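Side-chain contacts in indole-3-acetic acid-amido synthetase GH3.15 (Arabidopsis thaliana, PDB 6E1Q), which conjugates glutamine, and possibly cysteine, to the auxin precursor indole-3-butyric acid, and glutamine to the herbicide 2,4-DB, using ATP to activate the acid: residues K106-T111 with Y402-G407; A187-A192 with D252-S257; S221-V226 with P310-Y315. One frame throughout, in Å; residues are numbered along the deposited sequence.

Contact 1 (K106-T111 with Y402-G407)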
ATOM      1  N   LYS A 106     -12.533  -3.363  -6.759  1.00 34.58           N
ATOM      2  CA  LYS A 106     -13.780  -3.059  -6.085  1.00 38.15           C
ATOM      3  C   LYS A 106     -14.100  -1.581  -6.265  1.00 31.92           C
ATOM      4  O   LYS A 106     -13.206  -0.734  -6.302  1.00 33.48           O
ATOM      5  CB  LYS A 106     -13.698  -3.384  -4.590  1.00 40.42           C
ATOM      6  CG  LYS A 106     -13.327  -4.820  -4.207  1.00 49.41           C
ATOM      7  CD  LYS A 106     -13.141  -4.910  -2.677  1.00 54.13           C
ATOM      8  CE  LYS A 106     -12.881  -6.336  -2.203  1.00 65.32           C
ATOM      9  NZ  LYS A 106     -12.985  -6.457  -0.708  1.00 67.70           N
ATOM     10  N   LEU A 107     -15.385  -1.283  -6.393  1.00 32.04           N
ATOM     11  CA  LEU A 107     -15.889   0.083  -6.434  1.00 28.20           C
ATOM     12  C   LEU A 107     -16.576   0.363  -5.103  1.00 27.56           C
ATOM     13  O   LEU A 107     -17.539  -0.319  -4.743  1.00 33.83           O
ATOM     14  CB  LEU A 107     -16.848   0.284  -7.615  1.00 30.33           C
ATOM     15  CG  LEU A 107     -16.287   0.046  -9.024  1.00 34.65           C
ATOM     16  CD1 LEU A 107     -17.313   0.441 -10.071  1.00 35.53           C
ATOM     17  CD2 LEU A 107     -14.974   0.820  -9.249  1.00 33.46           C
ATOM     18  N   ILE A 108     -16.064   1.333  -4.362  1.00 26.28           N
ATOM     19  CA  ILE A 108     -16.502   1.575  -2.994  1.00 31.72           C
ATOM     20  C   ILE A 108     -17.148   2.958  -2.898  1.00 31.16           C
ATOM     21  O   ILE A 108     -16.505   3.967  -3.208  1.00 29.22           O
ATOM     22  CB  ILE A 108     -15.333   1.446  -2.005  1.00 31.81           C
ATOM     23  CG1 ILE A 108     -14.771   0.012  -2.019  1.00 30.54           C
ATOM     24  CG2 ILE A 108     -15.784   1.818  -0.602  1.00 33.43           C
ATOM     25  CD1 ILE A 108     -15.769  -1.039  -1.573  1.00 30.92           C
ATOM     26  N   PRO A 109     -18.402   3.057  -2.462  1.00 31.72           N
ATOM     27  CA  PRO A 109     -19.031   4.377  -2.294  1.00 36.85           C
ATOM     28  C   PRO A 109     -18.303   5.225  -1.263  1.00 32.92           C
ATOM     29  O   PRO A 109     -17.794   4.712  -0.265  1.00 33.66           O
ATOM     30  CB  PRO A 109     -20.452   4.041  -1.825  1.00 31.15           C
ATOM     31  CG  PRO A 109     -20.676   2.620  -2.267  1.00 40.37           C
ATOM     32  CD  PRO A 109     -19.331   1.949  -2.185  1.00 36.13           C
ATOM     33  N   LEU A 110     -18.266   6.541  -1.523  1.00 31.92           N
ATOM     34  CA  LEU A 110     -17.746   7.531  -0.587  1.00 33.73           C
ATOM     35  C   LEU A 110     -18.695   8.721  -0.561  1.00 39.38           C
ATOM     36  O   LEU A 110     -19.021   9.279  -1.611  1.00 31.04           O
ATOM     37  CB  LEU A 110     -16.336   7.986  -0.986  1.00 34.39           C
ATOM     38  CG  LEU A 110     -15.655   9.018  -0.080  1.00 42.90           C
ATOM     39  CD1 LEU A 110     -15.406   8.438   1.305  1.00 38.56           C
ATOM     40  CD2 LEU A 110     -14.346   9.528  -0.694  1.00 40.98           C
ATOM     41  N   THR A 111     -19.158   9.094   0.629  1.00 39.04           N
ATOM     42  CA  THR A 111     -19.908  10.331   0.793  1.00 38.68           C
ATOM     43  C   THR A 111     -18.957  11.504   1.074  1.00 38.77           C
ATOM     44  O   THR A 111     -17.816  11.330   1.523  1.00 33.75           O
ATOM     45  CB  THR A 111     -20.937  10.210   1.922  1.00 39.77           C
ATOM     46  OG1 THR A 111     -20.261  10.011   3.169  1.00 36.47           O
ATOM     47  CG2 THR A 111     -21.862   9.031   1.683  1.00 34.46           C
ATOM     48  N   TYR A 402     -21.964  -1.967   6.198  1.00 30.42           N
ATOM     49  CA  TYR A 402     -22.435  -2.423   7.497  1.00 33.78           C
ATOM     50  C   TYR A 402     -21.834  -3.792   7.762  1.00 36.68           C
ATOM     51  O   TYR A 402     -22.075  -4.730   6.995  1.00 35.85           O
ATOM     52  CB  TYR A 402     -23.965  -2.467   7.523  1.00 35.74           C
ATOM     53  CG  TYR A 402     -24.563  -1.139   7.139  1.00 37.18           C
ATOM     54  CD1 TYR A 402     -24.737  -0.140   8.092  1.00 34.88           C
ATOM     55  CD2 TYR A 402     -24.920  -0.866   5.820  1.00 34.37           C
ATOM     56  CE1 TYR A 402     -25.274   1.083   7.749  1.00 34.27           C
ATOM     57  CE2 TYR A 402     -25.466   0.360   5.462  1.00 34.48           C
ATOM     58  CZ  TYR A 402     -25.635   1.329   6.438  1.00 38.90           C
ATOM     59  OH  TYR A 402     -26.157   2.556   6.124  1.00 36.15           O
ATOM     60  N   ARG A 403     -21.026  -3.891   8.819  1.00 30.79           N
ATOM     61  CA  ARG A 403     -20.373  -5.141   9.226  1.00 36.73           C
ATOM     62  C   ARG A 403     -19.687  -5.810   8.042  1.00 36.97           C
ATOM     63  O   ARG A 403     -19.956  -6.960   7.687  1.00 33.50           O
ATOM     64  CB  ARG A 403     -21.359  -6.103   9.887  1.00 35.93           C
ATOM     65  CG  ARG A 403     -22.255  -5.426  10.900  1.00 40.92           C
ATOM     66  CD  ARG A 403     -22.999  -6.436  11.738  1.00 40.38           C
ATOM     67  NE  ARG A 403     -22.154  -6.994  12.787  1.00 45.82           N
ATOM     68  CZ  ARG A 403     -22.444  -8.098  13.467  1.00 51.81           C
ATOM     69  NH1 ARG A 403     -23.557  -8.773  13.196  1.00 51.64           N
ATOM     70  NH2 ARG A 403     -21.622  -8.526  14.411  1.00 58.41           N
ATOM     71  N   TYR A 404     -18.775  -5.057   7.445  1.00 37.32           N
ATOM     72  CA  TYR A 404     -18.189  -5.404   6.168  1.00 32.52           C
ATOM     73  C   TYR A 404     -16.766  -5.892   6.400  1.00 35.08           C
ATOM     74  O   TYR A 404     -15.982  -5.245   7.105  1.00 30.68           O
ATOM     75  CB  TYR A 404     -18.230  -4.185   5.239  1.00 32.62           C
ATOM     76  CG  TYR A 404     -17.422  -4.280   3.965  1.00 35.91           C
ATOM     77  CD1 TYR A 404     -16.051  -3.999   3.963  1.00 31.34           C
ATOM     78  CD2 TYR A 404     -18.034  -4.593   2.747  1.00 36.45           C
ATOM     79  CE1 TYR A 404     -15.304  -4.050   2.786  1.00 28.66           C
ATOM     80  CE2 TYR A 404     -17.289  -4.657   1.564  1.00 33.90           C
ATOM     81  CZ  TYR A 404     -15.930  -4.379   1.589  1.00 34.74           C
ATOM     82  OH  TYR A 404     -15.178  -4.422   0.429  1.00 34.59           O
ATOM     83  N   ARG A 405     -16.444  -7.027   5.814  1.00 32.75           N
ATOM     84  CA  ARG A 405     -15.152  -7.653   6.022  1.00 34.57           C
ATOM     85  C   ARG A 405     -14.118  -7.002   5.119  1.00 38.46           C
ATOM     86  O   ARG A 405     -14.277  -6.965   3.896  1.00 37.39           O
ATOM     87  CB  ARG A 405     -15.250  -9.152   5.766  1.00 35.40           C
ATOM     88  CG  ARG A 405     -15.928  -9.886   6.913  1.00 39.02           C
ATOM     89  CD  ARG A 405     -16.247 -11.317   6.516  1.00 39.84           C
ATOM     90  NE  ARG A 405     -15.024 -12.090   6.355  1.00 37.65           N
ATOM     91  CZ  ARG A 405     -14.983 -13.312   5.842  1.00 51.42           C
ATOM     92  NH1 ARG A 405     -16.107 -13.899   5.446  1.00 54.12           N
ATOM     93  NH2 ARG A 405     -13.822 -13.945   5.730  1.00 55.74           N
ATOM     94  N   VAL A 406     -13.052  -6.506   5.738  1.00 34.20           N
ATOM     95  CA  VAL A 406     -12.059  -5.699   5.053  1.00 39.74           C
ATOM     96  C   VAL A 406     -11.021  -6.559   4.345  1.00 38.82           C
ATOM     97  O   VAL A 406     -10.411  -6.108   3.368  1.00 43.59           O
ATOM     98  CB  VAL A 406     -11.475  -4.738   6.106  1.00 42.39           C
ATOM     99  CG1 VAL A 406     -10.070  -4.342   5.790  1.00 49.93           C
ATOM    100  CG2 VAL A 406     -12.379  -3.516   6.225  1.00 41.79           C
ATOM    101  N   GLY A 407     -10.835  -7.804   4.775  1.00 44.86           N
ATOM    102  CA  GLY A 407      -9.934  -8.709   4.088  1.00 46.77           C
ATOM    103  C   GLY A 407      -8.486  -8.630   4.522  1.00 49.40           C
ATOM    104  O   GLY A 407      -7.637  -9.270   3.891  1.00 54.80           O
TER
HETATM  105  O   HOH W   1     -14.772  -7.839   1.335  1.00 39.46           O

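Contact 2 (A187-A192 with D252-S257)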
ATOM      1  N   ALA A 187      -1.443  14.143 -10.333  1.00 59.98           N
ATOM      2  CA  ALA A 187      -2.082  13.431  -9.231  1.00 64.58           C
ATOM      3  C   ALA A 187      -3.601  13.515  -9.319  1.00 68.81           C
ATOM      4  O   ALA A 187      -4.298  12.607  -8.853  1.00 68.35           O
ATOM      5  CB  ALA A 187      -1.607  13.982  -7.894  1.00 59.16           C
ATOM      6  N   ILE A 188      -4.129  14.587  -9.904  1.00 69.08           N
ATOM      7  CA  ILE A 188      -5.563  14.766 -10.094  1.00 68.10           C
ATOM      8  C   ILE A 188      -5.944  14.698 -11.574  1.00 68.04           C
ATOM      9  O   ILE A 188      -6.827  13.929 -11.960  1.00 66.36           O
ATOM     10  CB  ILE A 188      -6.048  16.086  -9.450  1.00 64.51           C
ATOM     11  CG1 ILE A 188      -5.696  16.115  -7.956  1.00 62.08           C
ATOM     12  CG2 ILE A 188      -7.557  16.268  -9.651  1.00 65.15           C
ATOM     13  CD1 ILE A 188      -5.723  17.510  -7.336  1.00 58.67           C
ATOM     14  N   THR A 189      -5.277  15.486 -12.418  1.00 67.90           N
ATOM     15  CA  THR A 189      -5.559  15.478 -13.849  1.00 64.18           C
ATOM     16  C   THR A 189      -4.848  14.308 -14.515  1.00 59.32           C
ATOM     17  O   THR A 189      -3.626  14.162 -14.407  1.00 52.57           O
ATOM     18  CB  THR A 189      -5.137  16.795 -14.509  1.00 65.80           C
ATOM     19  OG1 THR A 189      -5.787  17.892 -13.858  1.00 67.77           O
ATOM     20  CG2 THR A 189      -5.523  16.798 -15.996  1.00 66.01           C
ATOM     21  N   THR A 190      -5.621  13.487 -15.215  1.00 51.29           N
ATOM     22  CA  THR A 190      -5.118  12.284 -15.860  1.00 53.46           C
ATOM     23  C   THR A 190      -4.053  12.595 -16.923  1.00 48.86           C
ATOM     24  O   THR A 190      -4.072  13.646 -17.574  1.00 52.08           O
ATOM     25  CB  THR A 190      -6.317  11.525 -16.450  1.00 66.74           C
ATOM     26  OG1 THR A 190      -7.023  10.851 -15.395  1.00 75.28           O
ATOM     27  CG2 THR A 190      -5.926  10.548 -17.543  1.00 74.35           C
ATOM     28  N   CYS A 191      -3.090  11.676 -17.055  1.00 37.02           N
ATOM     29  CA  CYS A 191      -2.116  11.702 -18.150  1.00 48.18           C
ATOM     30  C   CYS A 191      -1.811  10.260 -18.518  1.00 49.59           C
ATOM     31  O   CYS A 191      -1.246   9.527 -17.702  1.00 50.03           O
ATOM     32  CB  CYS A 191      -0.834  12.442 -17.759  1.00 52.13           C
ATOM     33  SG  CYS A 191       0.515  12.386 -19.025  1.00 52.41           S
ATOM     34  N   ALA A 192      -2.168   9.859 -19.743  1.00 51.85           N
ATOM     35  CA  ALA A 192      -1.951   8.474 -20.156  1.00 59.36           C
ATOM     36  C   ALA A 192      -0.466   8.146 -20.296  1.00 63.08           C
ATOM     37  O   ALA A 192      -0.063   6.995 -20.083  1.00 70.39           O
ATOM     38  CB  ALA A 192      -2.684   8.194 -21.470  1.00 54.71           C
ATOM     39  N   ASP A 252       2.199  16.988 -23.146  1.00 57.66           N
ATOM     40  CA  ASP A 252       1.031  17.018 -22.278  1.00 56.46           C
ATOM     41  C   ASP A 252       0.739  18.433 -21.803  1.00 52.68           C
ATOM     42  O   ASP A 252       1.597  19.090 -21.205  1.00 50.02           O
ATOM     43  CB  ASP A 252       1.247  16.111 -21.076  1.00 62.15           C
ATOM     44  CG  ASP A 252       0.130  16.234 -20.080  1.00 71.90           C
ATOM     45  OD1 ASP A 252      -0.902  15.550 -20.253  1.00 78.20           O
ATOM     46  OD2 ASP A 252       0.267  17.060 -19.157  1.00 70.31           O
ATOM     47  N   ALA A 253      -0.502  18.879 -22.023  1.00 57.44           N
ATOM     48  CA  ALA A 253      -0.838  20.285 -21.809  1.00 56.67           C
ATOM     49  C   ALA A 253      -0.750  20.695 -20.339  1.00 51.70           C
ATOM     50  O   ALA A 253      -0.387  21.837 -20.041  1.00 58.09           O
ATOM     51  CB  ALA A 253      -2.229  20.581 -22.369  1.00 55.57           C
ATOM     52  N   THR A 254      -1.077  19.800 -19.408  1.00 48.34           N
ATOM     53  CA  THR A 254      -0.970  20.155 -17.993  1.00 60.33           C
ATOM     54  C   THR A 254       0.473  20.448 -17.605  1.00 64.88           C
ATOM     55  O   THR A 254       0.750  21.433 -16.914  1.00 64.00           O
ATOM     56  CB  THR A 254      -1.536  19.043 -17.106  1.00 63.09           C
ATOM     57  OG1 THR A 254      -2.798  18.604 -17.623  1.00 71.12           O
ATOM     58  CG2 THR A 254      -1.697  19.537 -15.666  1.00 50.31           C
ATOM     59  N   CYS A 255       1.410  19.599 -18.033  1.00 66.58           N
ATOM     60  CA  CYS A 255       2.802  19.831 -17.674  1.00 71.17           C
ATOM     61  C   CYS A 255       3.335  21.103 -18.327  1.00 63.07           C
ATOM     62  O   CYS A 255       3.948  21.942 -17.659  1.00 61.52           O
ATOM     63  CB  CYS A 255       3.666  18.629 -18.050  1.00 82.67           C
ATOM     64  SG  CYS A 255       5.407  18.899 -17.613  1.00 80.38           S
ATOM     65  N   THR A 256       3.105  21.266 -19.635  1.00 54.43           N
ATOM     66  CA  THR A 256       3.704  22.394 -20.348  1.00 58.65           C
ATOM     67  C   THR A 256       3.143  23.725 -19.864  1.00 62.92           C
ATOM     68  O   THR A 256       3.886  24.707 -19.740  1.00 65.76           O
ATOM     69  CB  THR A 256       3.496  22.255 -21.858  1.00 60.71           C
ATOM     70  OG1 THR A 256       2.094  22.164 -22.147  1.00 64.34           O
ATOM     71  CG2 THR A 256       4.219  21.028 -22.401  1.00 58.57           C
ATOM     72  N   SER A 257       1.839  23.786 -19.591  1.00 68.15           N
ATOM     73  CA  SER A 257       1.264  25.020 -19.068  1.00 73.72           C
ATOM     74  C   SER A 257       1.624  25.233 -17.602  1.00 75.37           C
ATOM     75  O   SER A 257       1.758  26.380 -17.160  1.00 83.47           O
ATOM     76  CB  SER A 257      -0.253  25.019 -19.250  1.00 78.77           C
ATOM     77  OG  SER A 257      -0.848  23.958 -18.528  1.00 86.79           O
TER

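Contact 3 (S221-V226 with P310-Y315)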
ATOM      1  N   SER A 221       7.713   0.046  -2.527  1.00 28.62           N
ATOM      2  CA  SER A 221       8.195  -0.286  -3.860  1.00 28.02           C
ATOM      3  C   SER A 221       7.957   0.840  -4.855  1.00 39.93           C
ATOM      4  O   SER A 221       8.630   0.882  -5.895  1.00 32.36           O
ATOM      5  CB  SER A 221       7.544  -1.591  -4.348  1.00 33.01           C
ATOM      6  OG  SER A 221       6.132  -1.545  -4.275  1.00 34.46           O
ATOM      7  N   SER A 222       7.033   1.761  -4.550  1.00 36.41           N
ATOM      8  CA  SER A 222       6.780   2.889  -5.446  1.00 37.41           C
ATOM      9  C   SER A 222       8.030   3.716  -5.661  1.00 34.57           C
ATOM     10  O   SER A 222       8.234   4.257  -6.753  1.00 37.37           O
ATOM     11  CB  SER A 222       5.659   3.790  -4.901  1.00 38.53           C
ATOM     12  OG  SER A 222       4.554   3.026  -4.445  1.00 33.08           O
ATOM     13  N   PHE A 223       8.869   3.839  -4.630  1.00 34.62           N
ATOM     14  CA  PHE A 223      10.081   4.641  -4.733  1.00 31.76           C
ATOM     15  C   PHE A 223      11.095   4.040  -5.694  1.00 38.66           C
ATOM     16  O   PHE A 223      11.837   4.784  -6.347  1.00 41.62           O
ATOM     17  CB  PHE A 223      10.709   4.811  -3.355  1.00 32.14           C
ATOM     18  CG  PHE A 223       9.971   5.772  -2.492  1.00 36.47           C
ATOM     19  CD1 PHE A 223      10.084   7.131  -2.710  1.00 30.53           C
ATOM     20  CD2 PHE A 223       9.128   5.322  -1.489  1.00 40.01           C
ATOM     21  CE1 PHE A 223       9.398   8.023  -1.934  1.00 36.61           C
ATOM     22  CE2 PHE A 223       8.433   6.223  -0.686  1.00 35.20           C
ATOM     23  CZ  PHE A 223       8.564   7.573  -0.914  1.00 36.83           C
ATOM     24  N   LEU A 224      11.121   2.712  -5.823  1.00 44.19           N
ATOM     25  CA  LEU A 224      12.086   2.072  -6.712  1.00 47.28           C
ATOM     26  C   LEU A 224      11.824   2.429  -8.164  1.00 45.12           C
ATOM     27  O   LEU A 224      12.761   2.558  -8.957  1.00 38.76           O
ATOM     28  CB  LEU A 224      12.043   0.556  -6.535  1.00 44.84           C
ATOM     29  CG  LEU A 224      11.983   0.140  -5.079  1.00 44.84           C
ATOM     30  CD1 LEU A 224      11.850  -1.383  -4.958  1.00 49.53           C
ATOM     31  CD2 LEU A 224      13.203   0.672  -4.358  1.00 41.95           C
ATOM     32  N   LYS A 225      10.550   2.556  -8.538  1.00 32.77           N
ATOM     33  CA  LYS A 225      10.202   2.991  -9.881  1.00 38.56           C
ATOM     34  C   LYS A 225      10.639   4.440 -10.121  1.00 39.10           C
ATOM     35  O   LYS A 225      11.127   4.775 -11.200  1.00 37.27           O
ATOM     36  CB  LYS A 225       8.696   2.803 -10.078  1.00 46.21           C
ATOM     37  CG  LYS A 225       8.182   3.087 -11.452  1.00 54.02           C
ATOM     38  CD  LYS A 225       8.656   2.057 -12.443  1.00 64.99           C
ATOM     39  CE  LYS A 225       8.090   2.311 -13.825  1.00 63.41           C
ATOM     40  NZ  LYS A 225       8.621   1.340 -14.837  1.00 72.13           N
ATOM     41  N   VAL A 226      10.518   5.298  -9.110  1.00 27.31           N
ATOM     42  CA  VAL A 226      11.001   6.668  -9.221  1.00 27.50           C
ATOM     43  C   VAL A 226      12.516   6.689  -9.398  1.00 33.19           C
ATOM     44  O   VAL A 226      13.053   7.409 -10.247  1.00 27.25           O
ATOM     45  CB  VAL A 226      10.567   7.478  -7.982  1.00 24.81           C
ATOM     46  CG1 VAL A 226      11.221   8.838  -7.995  1.00 29.83           C
ATOM     47  CG2 VAL A 226       9.037   7.656  -7.969  1.00 32.37           C
ATOM     48  N   PRO A 310      14.990  -3.302   3.134  1.00 39.28           N
ATOM     49  CA  PRO A 310      16.461  -3.197   3.029  1.00 41.21           C
ATOM     50  C   PRO A 310      16.920  -2.371   1.844  1.00 38.87           C
ATOM     51  O   PRO A 310      17.850  -1.568   1.973  1.00 33.96           O
ATOM     52  CB  PRO A 310      16.910  -4.665   2.921  1.00 37.89           C
ATOM     53  CG  PRO A 310      15.850  -5.432   3.641  1.00 33.79           C
ATOM     54  CD  PRO A 310      14.560  -4.705   3.310  1.00 40.15           C
ATOM     55  N   LEU A 311      16.281  -2.530   0.688  1.00 35.71           N
ATOM     56  CA  LEU A 311      16.707  -1.771  -0.479  1.00 33.71           C
ATOM     57  C   LEU A 311      16.345  -0.294  -0.346  1.00 31.06           C
ATOM     58  O   LEU A 311      17.148   0.584  -0.694  1.00 28.73           O
ATOM     59  CB  LEU A 311      16.093  -2.368  -1.740  1.00 33.50           C
ATOM     60  CG  LEU A 311      16.531  -1.657  -3.018  1.00 36.66           C
ATOM     61  CD1 LEU A 311      18.046  -1.712  -3.201  1.00 35.68           C
ATOM     62  CD2 LEU A 311      15.800  -2.257  -4.212  1.00 39.35           C
ATOM     63  N   LEU A 312      15.151   0.004   0.165  1.00 28.83           N
ATOM     64  CA  LEU A 312      14.772   1.402   0.333  1.00 30.22           C
ATOM     65  C   LEU A 312      15.670   2.083   1.360  1.00 35.47           C
ATOM     66  O   LEU A 312      16.037   3.254   1.193  1.00 30.20           O
ATOM     67  CB  LEU A 312      13.297   1.502   0.730  1.00 30.70           C
ATOM     68  CG  LEU A 312      12.693   2.887   0.943  1.00 33.61           C
ATOM     69  CD1 LEU A 312      12.919   3.757  -0.297  1.00 35.46           C
ATOM     70  CD2 LEU A 312      11.200   2.791   1.283  1.00 26.54           C
ATOM     71  N   GLU A 313      16.072   1.357   2.410  1.00 26.28           N
ATOM     72  CA  GLU A 313      16.995   1.945   3.377  1.00 28.62           C
ATOM     73  C   GLU A 313      18.345   2.232   2.731  1.00 32.50           C
ATOM     74  O   GLU A 313      18.993   3.229   3.052  1.00 32.74           O
ATOM     75  CB  GLU A 313      17.162   1.023   4.591  1.00 28.46           C
ATOM     76  CG  GLU A 313      15.891   0.926   5.450  1.00 35.24           C
ATOM     77  CD  GLU A 313      16.069   0.106   6.731  1.00 41.88           C
ATOM     78  OE1 GLU A 313      16.985  -0.742   6.787  1.00 44.27           O
ATOM     79  OE2 GLU A 313      15.267   0.295   7.677  1.00 44.08           O
ATOM     80  N   PHE A 314      18.786   1.360   1.825  1.00 29.83           N
ATOM     81  CA  PHE A 314      20.017   1.611   1.082  1.00 29.12           C
ATOM     82  C   PHE A 314      19.950   2.945   0.337  1.00 36.37           C
ATOM     83  O   PHE A 314      20.904   3.735   0.357  1.00 35.54           O
ATOM     84  CB  PHE A 314      20.264   0.457   0.111  1.00 34.38           C
ATOM     85  CG  PHE A 314      21.390   0.699  -0.857  1.00 37.40           C
ATOM     86  CD1 PHE A 314      22.704   0.609  -0.445  1.00 30.27           C
ATOM     87  CD2 PHE A 314      21.129   1.025  -2.181  1.00 36.29           C
ATOM     88  CE1 PHE A 314      23.747   0.824  -1.341  1.00 32.29           C
ATOM     89  CE2 PHE A 314      22.153   1.237  -3.064  1.00 35.47           C
ATOM     90  CZ  PHE A 314      23.474   1.129  -2.638  1.00 32.36           C
ATOM     91  N   TYR A 315      18.830   3.215  -0.328  1.00 30.61           N
ATOM     92  CA  TYR A 315      18.663   4.486  -1.029  1.00 34.92           C
ATOM     93  C   TYR A 315      18.366   5.659  -0.099  1.00 36.46           C
ATOM     94  O   TYR A 315      18.450   6.804  -0.543  1.00 31.17           O
ATOM     95  CB  TYR A 315      17.532   4.367  -2.055  1.00 32.04           C
ATOM     96  CG  TYR A 315      17.874   3.473  -3.220  1.00 29.34           C
ATOM     97  CD1 TYR A 315      19.025   3.684  -3.970  1.00 36.35           C
ATOM     98  CD2 TYR A 315      17.066   2.392  -3.549  1.00 36.56           C
ATOM     99  CE1 TYR A 315      19.344   2.847  -5.044  1.00 38.64           C
ATOM    100  CE2 TYR A 315      17.376   1.562  -4.615  1.00 37.13           C
ATOM    101  CZ  TYR A 315      18.511   1.784  -5.347  1.00 37.98           C
ATOM    102  OH  TYR A 315      18.811   0.948  -6.401  1.00 48.15           O
TER

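Contact 1 (K106-T111 with Y402-G407)
Lys-106 and Tyr-404 reach toward each other from opposite directions and meet through NZ and the phenolic oxygen. The backbones stay well apart, 11.6 Å between the CA of Ile-108 and that of Tyr-404, so long side chains must do the bridging. The lysine chain is extended from CG outward, which brings NZ to 3.2 Å from Tyr-404 OH, and NZ donates the hydrogen bond. Its methylene CD packs beside the same oxygen, 3.7 Å from Tyr-404 OH. For its part, Tyr-404 carries CG anti to its own nitrogen (chi1 168°), which sends the ring across toward strand 105-111. There Ile-108 offers CD1, 4.0 Å from Tyr-404 OH, giving the hydroxyl an apolar neighbour besides the ammonium group that bonds to it.

Strand 105-111 pairs antiparallel with strand 91-97, and the serine- and glycine-rich loop joining them corresponds to the phosphate-binding loop of the ANL adenylating enzymes. Lys-106 stands just beyond it, near the ATP-binding Ser-97. Opposite, Arg-403 and Tyr-404 both face Val-395 in a G1 beta bulge. The strongest polar partner of Tyr-404 OH is the carboxylate of Glu-330, another ATP-binding residue, so a hydrogen bond to Glu-330 and the one from Lys-106 both hold the hydroxyl.

A water adds a second, indirect tie. It accepts from Lys-106 NZ at 3.0 Å. The same water donates to Arg-405 O at 2.8 Å, so the ammonium group is tied to the side chain of Tyr-404 directly and to the backbone of Arg-405 through water. A methionine in place of Lys-106 would probably leave Tyr-404 OH without this donor and the bridging water without its hold on strand 105-111. Tyr-67 of helix 67-78 packs against Lys-106, Ile-108 and Tyr-404 alike.

Contact 2 (A187-A192 with D252-S257)
The irregular segment 187-192 passes beside the first turn of helix 253-258, with CA atoms 7.8 Å apart at Thr-189 and Thr-254 and 7.4 Å apart at Cys-191 and Asp-252. Asp-252 is the N-cap of that helix: its OD2 accepts from Cys-255 N at 3.0 Å with an N-H...O angle of 160°, although OD2 sits too near another atom of the model for its place to be fully certain.

Two separate touches make the contact. In the first, Cys-191 places SG anti to its backbone nitrogen (chi1 174°), which directs the sulfur toward the capping residue. SG lies 3.7 Å from Asp-252 OD1, well above the plane of the carboxylate, so the sulfur packs over the group whose other oxygen faces the helix. His-186 touches both Cys-191 and Asp-252.

The second touch joins two threonines that cross obliquely. Thr-189 turns its methyl to the helix, with CG2 3.7 Å from Thr-254 OG1; methyl against hydroxyl is van der Waals packing. Pro-185 also lies against the side chain of Thr-254.

Stronger ties to this turn come from helix 194-207, which follows the 187-192 loop. Cys-200 forms a disulfide with Cys-255, and Gln-196 OE1 bonds to Asp-252 N, so the backbone of the capping residue is held as well. The contact thus packs the loop after strand 181-183 onto a short helix already fastened to the next one, away from the annotated sites. At the first residue of the helix, Ala-253 O takes two donors from one residue: Ser-257 N at 3.0 Å, and from the opposite face of the carbonyl plane Ser-257 OG at 2.6 Å, tilted 23° from that plane.

Contact 3 (S221-V226 with P310-Y315)
Leu-224 pushes its forked end against the neighbouring helix, where Leu-311 and Tyr-315, one turn apart, receive it. CD2 of Leu-224 meets CD2 of Leu-311 at 3.9 Å, and its other methyl, CD1, is only slightly farther, 4.1 Å from Leu-311 CD2. So both prongs of the fork bear on a single methyl. The same Leu-224 CD2 lies obliquely to the Tyr-315 ring, 4.3 Å from CE2. The start of the Leu-224 side chain does not aim straight across the gap; with chi1 at -44° and CD1 extended from CA, its methyls swing over to the other helix.

The return bump is Leu-312, set against helix 220-243 where Ala-220 and the base of Phe-223 lie. Its CD1 rests on CB of Phe-223 at 3.9 Å, reaching the root of the aromatic side chain rather than its far end. The helical segments 221-226 and 310-315, from helices 220-243 and 309-316 of the GH3 N-terminal family region, cross at 50° with their axes 10.0 Å apart at closest approach, a spacing bridged here by carbon-to-carbon contacts. Phe-223 also leans on Leu-215 and Ala-217 of strand 212-217, and so wedges between that strand and helix 309-316. The nearest atoms of its side chain and a bound (2,4-dichlorophenoxy)acetic acid are about 7 Å apart. Leu-311, from its own side, touches Met-461 and Met-463 of strand 461-470 in the C-terminal domain.

Contacts 1 and 3 are both buried and lie on opposite sides of the chain's centre, whereas contact 2, its centre about 24 Å from that of the chain, is only partly buried. Their chemistry follows: contact 1 is polar, joining segments of the GH3 N-terminal and central family regions beside ATP-binding residues; contact 3 is apolar packing of two helices; contact 2 is light packing at a capped helix end. The three do not touch, their nearest atoms being about 11 to 18 Å apart. Contacts 2 and 3 both lie in the N-terminal family region and share no element, but helix 220-243 of contact 3 is followed in sequence by helix 253-258 of contact 2.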